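Local coordinates for protein alkaline phosphatase D (Bacillus subtilis, PDB 2YEQ) that hydrolyses phosphate monoesters and acts as a phosphodiesterase, using an active site that contains iron and calcium, at residues L149-Y154 with D209-E214; S123-E128 with T408-G413; N316-S321 with N364-K369. One frame throughout, in Å; residues are numbered along the deposited sequence.

Contact 1. Residues L149-Y154 with D209-E214; sequences LGDYIY and DDHEVE. With CA (calcium ion), chain B; FE (Fe (III) ion), chain C; CA (calcium ion), chain D; NA (sodium ion), chain E.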
loop_
_atom_site.group_PDB
_atom_site.type_symbol
_atom_site.label_atom_id
_atom_site.label_comp_id
_atom_site.label_asym_id
_atom_site.label_seq_id
_atom_site.Cartn_x
_atom_site.Cartn_y
_atom_site.Cartn_z
ATOM N N LEU A 149 0.340 -0.016 -0.708
ATOM C CA LEU A 149 1.018 1.126 -0.074
ATOM C C LEU A 149 0.587 1.374 1.373
ATOM O O LEU A 149 0.942 2.410 1.952
ATOM C CB LEU A 149 0.774 2.404 -0.873
ATOM C CG LEU A 149 1.233 2.362 -2.339
ATOM C CD1 LEU A 149 0.977 3.737 -2.994
ATOM C CD2 LEU A 149 2.676 1.919 -2.484
ATOM N N GLY A 150 -0.208 0.464 1.934
ATOM C CA GLY A 150 -0.479 0.449 3.405
ATOM C C GLY A 150 -1.942 0.343 3.782
ATOM O O GLY A 150 -2.833 0.419 2.930
ATOM N N ASP A 151 -2.172 0.215 5.098
ATOM C CA ASP A 151 -3.453 -0.042 5.679
ATOM C C ASP A 151 -4.073 -1.268 4.997
ATOM O O ASP A 151 -5.233 -1.269 4.633
ATOM C CB ASP A 151 -4.367 1.171 5.616
ATOM C CG ASP A 151 -3.892 2.341 6.488
ATOM O OD1 ASP A 151 -2.817 2.255 7.099
ATOM O OD2 ASP A 151 -4.615 3.383 6.495
ATOM N N TYR A 152 -3.254 -2.300 4.847
ATOM C CA TYR A 152 -3.720 -3.599 4.383
ATOM C C TYR A 152 -4.662 -4.267 5.385
ATOM O O TYR A 152 -5.576 -4.992 4.973
ATOM C CB TYR A 152 -2.530 -4.487 4.106
ATOM C CG TYR A 152 -2.837 -5.780 3.399
ATOM C CD1 TYR A 152 -3.327 -6.877 4.096
ATOM C CD2 TYR A 152 -2.589 -5.927 2.029
ATOM C CE1 TYR A 152 -3.586 -8.095 3.448
ATOM C CE2 TYR A 152 -2.850 -7.157 1.367
ATOM C CZ TYR A 152 -3.349 -8.228 2.093
ATOM O OH TYR A 152 -3.609 -9.423 1.469
ATOM N N ILE A 153 -4.416 -4.063 6.687
ATOM C CA ILE A 153 -5.402 -4.348 7.733
ATOM C C ILE A 153 -5.621 -3.100 8.566
ATOM O O ILE A 153 -4.825 -2.168 8.472
ATOM C CB ILE A 153 -4.962 -5.481 8.697
ATOM C CG1 ILE A 153 -3.692 -5.080 9.475
ATOM C CG2 ILE A 153 -4.757 -6.802 7.936
ATOM C CD1 ILE A 153 -3.429 -5.944 10.729
ATOM N N TYR A 154 -6.718 -3.079 9.331
ATOM C CA TYR A 154 -6.966 -2.080 10.361
ATOM C C TYR A 154 -7.067 -2.848 11.693
ATOM O O TYR A 154 -7.423 -4.038 11.705
ATOM C CB TYR A 154 -8.238 -1.256 10.100
ATOM C CG TYR A 154 -8.085 -0.258 8.962
ATOM C CD1 TYR A 154 -7.938 -0.696 7.633
ATOM C CD2 TYR A 154 -8.031 1.104 9.212
ATOM C CE1 TYR A 154 -7.772 0.194 6.589
ATOM C CE2 TYR A 154 -7.867 2.029 8.168
ATOM C CZ TYR A 154 -7.716 1.563 6.860
ATOM O OH TYR A 154 -7.574 2.438 5.823
ATOM N N ASP A 209 1.615 1.019 6.070
ATOM C CA ASP A 209 1.477 2.345 6.659
ATOM C C ASP A 209 1.162 2.147 8.149
ATOM O O ASP A 209 1.782 1.275 8.778
ATOM C CB ASP A 209 0.430 3.218 5.940
ATOM C CG ASP A 209 0.508 4.699 6.360
ATOM O OD1 ASP A 209 1.646 5.206 6.593
ATOM O OD2 ASP A 209 -0.594 5.341 6.505
ATOM N N ASP A 210 0.235 2.906 8.717
ATOM C CA ASP A 210 0.052 2.881 10.193
ATOM C C ASP A 210 -0.824 1.758 10.693
ATOM O O ASP A 210 -0.514 1.163 11.726
ATOM C CB ASP A 210 -0.452 4.219 10.775
ATOM C CG ASP A 210 -1.638 4.797 10.047
ATOM O OD1 ASP A 210 -1.858 4.457 8.846
ATOM O OD2 ASP A 210 -2.369 5.610 10.662
ATOM N N HIS A 211 -1.908 1.457 9.970
ATOM C CA HIS A 211 -2.916 0.562 10.485
ATOM C C HIS A 211 -2.544 -0.913 10.511
ATOM O O HIS A 211 -3.243 -1.702 11.155
ATOM C CB HIS A 211 -4.243 0.795 9.804
ATOM C CG HIS A 211 -4.951 2.033 10.260
ATOM N ND1 HIS A 211 -5.515 2.153 11.517
ATOM C CD2 HIS A 211 -5.244 3.182 9.602
ATOM C CE1 HIS A 211 -6.138 3.318 11.602
ATOM N NE2 HIS A 211 -5.971 3.970 10.462
ATOM N N GLU A 212 -1.426 -1.284 9.883
ATOM C CA GLU A 212 -0.857 -2.599 10.110
ATOM C C GLU A 212 -0.400 -2.782 11.589
ATOM O O GLU A 212 -0.170 -3.912 12.015
ATOM C CB GLU A 212 0.334 -2.815 9.207
ATOM C CG GLU A 212 -0.082 -3.186 7.779
ATOM C CD GLU A 212 -0.252 -2.011 6.807
ATOM O OE1 GLU A 212 -0.318 -0.814 7.203
ATOM O OE2 GLU A 212 -0.350 -2.328 5.582
ATOM N N VAL A 213 -0.209 -1.666 12.312
ATOM C CA VAL A 213 0.067 -1.698 13.765
ATOM C C VAL A 213 -1.010 -0.980 14.521
ATOM O O VAL A 213 -1.833 -1.610 15.195
ATOM C CB VAL A 213 1.443 -1.142 14.129
ATOM C CG1 VAL A 213 1.754 -1.496 15.645
ATOM C CG2 VAL A 213 2.521 -1.684 13.204
ATOM N N GLU A 214 -1.022 0.345 14.425
ATOM C CA GLU A 214 -2.032 1.146 15.092
ATOM C C GLU A 214 -2.052 2.522 14.469
ATOM O O GLU A 214 -1.006 3.027 14.066
ATOM C CB GLU A 214 -1.773 1.279 16.624
ATOM C CG GLU A 214 -2.941 2.027 17.338
ATOM C CD GLU A 214 -2.730 2.341 18.855
ATOM O OE1 GLU A 214 -1.579 2.631 19.233
ATOM O OE2 GLU A 214 -3.753 2.338 19.619
HETATM CA CA CA B . -2.863 5.159 6.825
HETATM FE FE FE C . -6.438 4.062 5.577
HETATM CA CA CA D . -4.016 7.139 10.253
HETATM NA NA NA E . -6.054 2.116 19.667
HETATM O O HOH W 1 -5.602 1.935 21.822
HETATM O O HOH W 2 -5.821 4.390 19.736
HETATM O O HOH W 3 -6.486 2.384 17.474
HETATM O O HOH W 4 -2.576 4.156 4.475
HETATM O O HOH W 5 -5.712 8.554 9.949
#
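D151 meets D209, D210 and H211, and its carboxylate bridges iron and calcium. CB passes 3.6 Å from iron; CG, anti to the carbonyl carbon (chi1 -67°), lies in the plane of the H211 ring, at its edge. OD1 accepts H211 N at 3.1 Å, the donor above the carboxylate plane. OD2 lies 2.1 Å from iron and 2.5 Å from the calcium also bound by D209 OD2 and D210 OD1; R279 is the polar partner of the D209 carboxylate. Y154 OH, a second iron ligand, is also hydrogen-bonded to S412, and Y154 CE2 lies 3.2 Å from H211 CD2. E212 holds the backbone: OE1 takes D151 N and D209 N from opposite faces, and OE2 takes Y152 N at 3.0 Å in a nearly straight bond (169°). An alanine at E212 would probably leave these three amides without the carboxylate that accepts them and the backbone around D151 freer to shift. C124 and H382 add iron ligands, and D380 binds the calcium. The segments follow the neighbouring parallel strands 145-148 and 203-206, as expected in the calcineurin-like clan; I153 packs on helix 179-190, V213 on helix 228-245.

Contact 2. Residues S123-E128 with T408-G413; sequences SCQQYE and TSITSG. With FE (Fe (III) ion), chain C.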
loop_
_atom_site.group_PDB
_atom_site.type_symbol
_atom_site.label_atom_id
_atom_site.label_comp_id
_atom_site.label_asym_id
_atom_site.label_seq_id
_atom_site.Cartn_x
_atom_site.Cartn_y
_atom_site.Cartn_z
ATOM N N SER A 123 -4.332 0.853 -1.647
ATOM C CA SER A 123 -4.149 1.033 -0.202
ATOM C C SER A 123 -5.495 1.029 0.461
ATOM O O SER A 123 -6.524 1.147 -0.208
ATOM C CB SER A 123 -3.446 2.374 0.058
ATOM O OG SER A 123 -4.291 3.441 -0.300
ATOM N N CYS A 124 -5.503 0.902 1.791
ATOM C CA CYS A 124 -6.653 1.296 2.619
ATOM C C CYS A 124 -7.944 0.496 2.368
ATOM O O CYS A 124 -8.927 0.949 1.730
ATOM C CB CYS A 124 -6.885 2.817 2.567
ATOM S SG CYS A 124 -5.485 3.829 3.268
ATOM N N GLN A 125 -7.960 -0.691 2.955
ATOM C CA GLN A 125 -9.031 -1.650 2.721
ATOM C C GLN A 125 -9.791 -2.049 3.991
ATOM O O GLN A 125 -9.990 -3.235 4.244
ATOM C CB GLN A 125 -8.471 -2.881 2.007
ATOM C CG GLN A 125 -7.309 -3.590 2.682
ATOM C CD GLN A 125 -6.492 -4.381 1.727
ATOM O OE1 GLN A 125 -6.305 -3.981 0.562
ATOM N NE2 GLN A 125 -5.953 -5.504 2.199
ATOM N N GLN A 126 -10.257 -1.053 4.734
ATOM C CA GLN A 126 -10.993 -1.283 5.979
ATOM C C GLN A 126 -12.103 -2.314 5.671
ATOM O O GLN A 126 -13.024 -2.044 4.922
ATOM C CB GLN A 126 -11.596 0.014 6.524
ATOM C CG GLN A 126 -11.474 0.233 8.036
ATOM C CD GLN A 126 -12.402 -0.665 8.880
ATOM O OE1 GLN A 126 -12.634 -1.793 8.526
ATOM N NE2 GLN A 126 -12.926 -0.140 10.007
ATOM N N TYR A 127 -11.981 -3.497 6.254
ATOM C CA TYR A 127 -12.878 -4.627 5.975
ATOM C C TYR A 127 -14.317 -4.308 6.268
ATOM O O TYR A 127 -15.244 -4.754 5.548
ATOM C CB TYR A 127 -12.409 -5.834 6.790
ATOM C CG TYR A 127 -13.161 -7.143 6.639
ATOM C CD1 TYR A 127 -12.803 -8.067 5.642
ATOM C CD2 TYR A 127 -14.177 -7.486 7.514
ATOM C CE1 TYR A 127 -13.460 -9.278 5.532
ATOM C CE2 TYR A 127 -14.844 -8.696 7.396
ATOM C CZ TYR A 127 -14.488 -9.579 6.412
ATOM O OH TYR A 127 -15.163 -10.779 6.293
ATOM N N GLU A 128 -14.522 -3.499 7.297
ATOM C CA GLU A 128 -15.874 -3.196 7.742
ATOM C C GLU A 128 -16.587 -2.188 6.839
ATOM O O GLU A 128 -17.828 -2.113 6.853
ATOM C CB GLU A 128 -15.841 -2.600 9.151
ATOM C CG GLU A 128 -15.136 -3.464 10.200
ATOM C CD GLU A 128 -15.216 -2.811 11.586
ATOM O OE1 GLU A 128 -14.844 -1.590 11.727
ATOM O OE2 GLU A 128 -15.711 -3.497 12.508
ATOM N N THR A 408 -6.991 6.616 -4.244
ATOM C CA THR A 408 -8.089 6.387 -3.326
ATOM C C THR A 408 -7.943 5.050 -2.568
ATOM O O THR A 408 -7.060 4.247 -2.843
ATOM C CB THR A 408 -9.389 6.398 -4.103
ATOM O OG1 THR A 408 -10.507 6.383 -3.216
ATOM C CG2 THR A 408 -9.439 5.240 -5.126
ATOM N N SER A 409 -8.837 4.827 -1.634
ATOM C CA SER A 409 -8.849 3.604 -0.854
ATOM C C SER A 409 -9.685 2.512 -1.557
ATOM O O SER A 409 -10.628 2.822 -2.299
ATOM C CB SER A 409 -9.476 3.914 0.476
ATOM O OG SER A 409 -10.681 4.649 0.315
ATOM N N ILE A 410 -9.319 1.260 -1.301
ATOM C CA ILE A 410 -10.087 0.084 -1.744
ATOM C C ILE A 410 -11.480 0.117 -1.142
ATOM O O ILE A 410 -12.470 -0.131 -1.848
ATOM C CB ILE A 410 -9.336 -1.205 -1.374
ATOM C CG1 ILE A 410 -8.065 -1.336 -2.204
ATOM C CG2 ILE A 410 -10.234 -2.447 -1.478
ATOM C CD1 ILE A 410 -8.282 -1.830 -3.696
ATOM N N THR A 411 -11.580 0.414 0.166
ATOM C CA THR A 411 -12.868 0.593 0.839
ATOM C C THR A 411 -12.957 1.691 1.909
ATOM O O THR A 411 -14.040 2.152 2.210
ATOM C CB THR A 411 -13.268 -0.695 1.606
ATOM O OG1 THR A 411 -12.146 -1.118 2.396
ATOM C CG2 THR A 411 -13.707 -1.811 0.611
ATOM N N SER A 412 -11.845 2.052 2.543
ATOM C CA SER A 412 -11.909 2.913 3.746
ATOM C C SER A 412 -12.652 4.186 3.427
ATOM O O SER A 412 -12.374 4.842 2.412
ATOM C CB SER A 412 -10.511 3.254 4.266
ATOM O OG SER A 412 -9.765 2.083 4.465
ATOM N N GLY A 413 -13.652 4.474 4.253
ATOM C CA GLY A 413 -14.459 5.677 4.120
ATOM C C GLY A 413 -15.816 5.455 3.496
ATOM O O GLY A 413 -16.697 6.301 3.609
HETATM FE FE FE C . -6.438 4.062 5.577
HETATM O O HOH W 6 -6.590 1.730 -3.562
#
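The contact of C124 and Q126 with S409, T411 and S412 is a buried loop-to-loop junction held mainly by backbone hydrogen bonds, at the rim of the iron site. The evidence is a run of bonds between the two segments. I410 N reaches S123 O at 3.0 Å, with a C=O...N angle of 168°. The next carbonyl, C124 O, is gripped twice: T411 N lies in its plane at 3.1 Å, whereas S412 N, at 3.2 Å, stands 43° above that plane. Two hydroxyls continue the seam. S412 OG accepts Q126 N at 3.2 Å and also bonds to the hydroxyl of Y154, itself an iron ligand, which makes S412 a second-shell residue. T411 OG1 donates to Q126 O at 2.8 Å from above the carbonyl plane.

Side-chain carbon fills in between these bonds. CB of C124 packs against CB of S409 at 3.5 Å, and SG, anti to the carbonyl carbon (chi1 -63°), turns to iron at 2.5 Å. Because C124 O is tied down by two amides, the backbone that carries this sulfur ligand probably has little freedom to rotate. I410 faces the other segment: its CG1 lies beside S123 O, and its CG2 meets Q125 CB at 3.9 Å. Water 6 joins S123 N to T408 O at one end of the contact.

The remaining iron ligands from the protein are D151, Y154 and H382. Segment 123-128 follows strand 117-122 of the ten-stranded sheet and segment 408-413 follows strand 400-406 of the seven-stranded sheet, so the junction ties together loops from both sheets. I410 touches A134 and Y135 of helix 133-138, Y135 also bonds to the Q125 amide, and Q126 packs on Y189 of helix 179-190.

Contact 3. Residues N316-S321 with N364-K369; sequences NNLGSS and NFIKSK. With PE5 (3,6,9,12,15,18,21,24-octaoxahexacosan-1-ol), chain F; EDO (1,2-ethanediol), chain G.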
loop_
_atom_site.group_PDB
_atom_site.type_symbol
_atom_site.label_atom_id
_atom_site.label_comp_id
_atom_site.label_asym_id
_atom_site.label_seq_id
_atom_site.Cartn_x
_atom_site.Cartn_y
_atom_site.Cartn_z
ATOM N N ASN A 316 21.356 7.711 -2.782
ATOM C CA ASN A 316 22.245 6.855 -3.572
ATOM C C ASN A 316 21.521 6.228 -4.778
ATOM O O ASN A 316 22.082 6.155 -5.868
ATOM C CB ASN A 316 22.836 5.724 -2.737
ATOM C CG ASN A 316 23.837 6.201 -1.685
ATOM O OD1 ASN A 316 24.202 5.442 -0.776
ATOM N ND2 ASN A 316 24.289 7.438 -1.802
ATOM N N ASN A 317 20.286 5.766 -4.571
ATOM C CA ASN A 317 19.481 5.176 -5.651
ATOM C C ASN A 317 19.053 6.211 -6.678
ATOM O O ASN A 317 19.061 5.927 -7.875
ATOM C CB ASN A 317 18.220 4.514 -5.109
ATOM C CG ASN A 317 18.512 3.341 -4.202
ATOM O OD1 ASN A 317 19.608 2.800 -4.217
ATOM N ND2 ASN A 317 17.522 2.952 -3.391
ATOM N N LEU A 318 18.658 7.395 -6.216
ATOM C CA LEU A 318 18.205 8.444 -7.113
ATOM C C LEU A 318 19.387 9.006 -7.907
ATOM O O LEU A 318 19.255 9.338 -9.079
ATOM C CB LEU A 318 17.504 9.571 -6.356
ATOM C CG LEU A 318 16.087 9.348 -5.823
ATOM C CD1 LEU A 318 15.621 10.556 -5.021
ATOM C CD2 LEU A 318 15.066 9.034 -6.935
ATOM N N GLY A 319 20.545 9.102 -7.272
ATOM C CA GLY A 319 21.705 9.708 -7.891
ATOM C C GLY A 319 22.399 8.839 -8.920
ATOM O O GLY A 319 23.007 9.351 -9.839
ATOM N N SER A 320 22.306 7.523 -8.757
ATOM C CA SER A 320 22.969 6.576 -9.619
ATOM C C SER A 320 22.032 5.929 -10.672
ATOM O O SER A 320 22.491 5.200 -11.528
ATOM C CB SER A 320 23.601 5.503 -8.755
ATOM O OG SER A 320 22.583 4.689 -8.200
ATOM N N SER A 321 20.737 6.203 -10.608
ATOM C CA SER A 321 19.780 5.613 -11.543
ATOM C C SER A 321 19.948 6.176 -12.957
ATOM O O SER A 321 20.003 7.379 -13.145
ATOM C CB SER A 321 18.356 5.897 -11.098
ATOM O OG SER A 321 17.405 5.552 -12.090
ATOM N N ASN A 364 15.773 18.987 -2.709
ATOM C CA ASN A 364 17.083 19.576 -2.974
ATOM C C ASN A 364 18.013 18.603 -3.632
ATOM O O ASN A 364 18.776 18.975 -4.541
ATOM C CB ASN A 364 17.746 20.140 -1.698
ATOM C CG ASN A 364 17.141 21.459 -1.265
ATOM O OD1 ASN A 364 16.360 22.061 -1.989
ATOM N ND2 ASN A 364 17.487 21.905 -0.056
ATOM N N PHE A 365 17.971 17.349 -3.194
ATOM C CA PHE A 365 18.811 16.360 -3.830
ATOM C C PHE A 365 18.375 16.129 -5.294
ATOM O O PHE A 365 19.223 16.018 -6.186
ATOM C CB PHE A 365 18.807 15.041 -3.076
ATOM C CG PHE A 365 19.764 14.060 -3.633
ATOM C CD1 PHE A 365 21.095 14.122 -3.304
ATOM C CD2 PHE A 365 19.350 13.125 -4.567
ATOM C CE1 PHE A 365 21.999 13.230 -3.854
ATOM C CE2 PHE A 365 20.229 12.247 -5.121
ATOM C CZ PHE A 365 21.566 12.292 -4.777
ATOM N N ILE A 366 17.064 16.058 -5.515
ATOM C CA ILE A 366 16.488 15.832 -6.857
ATOM C C ILE A 366 16.872 16.992 -7.814
ATOM O O ILE A 366 17.307 16.748 -8.942
ATOM C CB ILE A 366 14.961 15.696 -6.770
ATOM C CG1 ILE A 366 14.579 14.330 -6.208
ATOM C CG2 ILE A 366 14.266 15.902 -8.130
ATOM C CD1 ILE A 366 13.091 14.275 -5.811
ATOM N N LYS A 367 16.697 18.232 -7.342
ATOM C CA LYS A 367 17.205 19.444 -8.005
ATOM C C LYS A 367 18.675 19.344 -8.340
ATOM O O LYS A 367 19.062 19.633 -9.458
ATOM C CB LYS A 367 17.061 20.654 -7.095
ATOM C CG LYS A 367 15.707 21.255 -7.063
ATOM C CD LYS A 367 15.631 22.332 -5.997
ATOM C CE LYS A 367 16.469 23.547 -6.354
ATOM N NZ LYS A 367 16.326 24.577 -5.305
ATOM N N SER A 368 19.493 18.957 -7.366
ATOM C CA SER A 368 20.936 18.855 -7.568
ATOM C C SER A 368 21.321 17.896 -8.703
ATOM O O SER A 368 22.373 18.047 -9.312
ATOM C CB SER A 368 21.657 18.453 -6.273
ATOM O OG SER A 368 21.831 17.033 -6.162
ATOM N N LYS A 369 20.493 16.888 -8.969
ATOM C CA LYS A 369 20.784 15.949 -10.053
ATOM C C LYS A 369 20.008 16.276 -11.326
ATOM O O LYS A 369 20.070 15.536 -12.299
ATOM C CB LYS A 369 20.489 14.526 -9.603
ATOM C CG LYS A 369 21.298 14.106 -8.406
ATOM C CD LYS A 369 22.750 13.921 -8.778
ATOM C CE LYS A 369 23.622 13.707 -7.563
ATOM N NZ LYS A 369 24.937 13.154 -7.969
HETATM O O1 PE5 F . 25.490 11.408 -10.289
HETATM C C1 PE5 F . 25.816 12.303 -11.354
HETATM C C2 PE5 F . 26.487 13.568 -10.826
HETATM O O2 PE5 F . 25.548 14.649 -10.838
HETATM C C3 PE5 F . 26.118 15.911 -10.471
HETATM C C4 PE5 F . 26.369 15.977 -8.973
HETATM O O3 PE5 F . 25.877 17.217 -8.480
HETATM C C5 PE5 F . 24.964 17.156 -7.380
HETATM C C6 PE5 F . 25.675 16.880 -6.057
HETATM O O4 PE5 F . 25.268 15.624 -5.498
HETATM C C7 PE5 F . 26.345 14.681 -5.386
HETATM C C8 PE5 F . 25.912 13.441 -4.610
HETATM O O5 PE5 F . 25.809 12.326 -5.494
HETATM C C1 EDO G . 19.256 2.531 -9.528
HETATM O O1 EDO G . 18.684 1.938 -10.711
HETATM C C2 EDO G . 20.477 1.753 -9.051
HETATM O O2 EDO G . 20.730 2.060 -7.676
#
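L318 and G319 face F365, I366 and K369 across two nearly parallel helix segments, 316-320 and 364-368, whose axes approach to 10.2 Å at an angle of 18°. No hydrogen bond crosses this gap; apolar side chains bridge it. The F365 ring reaches across the gap. Its CG is anti to the backbone N (chi1 -174°), and the ring presents its edge to the opposite helix. CE2 lies 3.8 Å from G319 N, which is in the ring plane, and 4.0 Å from L318 CB. G319 sits right at this edge: a CB built onto it would come 3.2 Å from F365 CZ, a tight approach, so the absence of a side chain lets the ring lie against the backbone. Deeper in, L318 CD1 meets I366 CG1 at 4.1 Å, the two side chains crossing at a slant.

Around the ring, S368 OG stands over one face, offset toward the rim, while it donates to F365 O one turn back. F315 stacks with the F365 ring. K369 extends the contact toward its outer side. Its chain bends at chi2 (-71°), CD comes 4.4 Å from G319 CA, and NZ is wrapped by a bound polyether: it donates to O5 of that molecule at 2.8 Å and to O1 at 3.0 Å, with a weak third bond to O2. The ammonium is thus gripped by oxygens of the bound polyether and not by an acidic partner across the contact.

Helix 308-320 lies in the connection between strands 271-275 and 325-329, and helix 356-368 in that between 325-329 and 374-378, each with short extra elements. These three strands are parallel neighbours in the seven-stranded sheet, and the arrangement is that of adjacent helices in successive beta-alpha-beta crossovers, here well away from the metal site.

From the N terminus, segment 123-128 comes first and waits longest for its partner: contact 2 closes only at 408-413, 280 residues on. Within that span, contact 1 opens at 149-154 and closes at 209-214; contact 3 then opens at 316-321 and closes at 364-369. Contacts 1 and 3 are therefore in series, both enclosed by contact 2, and none cross. Contacts 1 and 2 touch, with centres 10 Å apart, and share the iron; Q125 NE2 also reaches Y152 O. Contact 3 lies remote, its centre 29 Å from that of contact 1. Together they tie loops of the ten-stranded sheet to one another and to the seven-stranded sheet, and pair two helices from the connections between its strands.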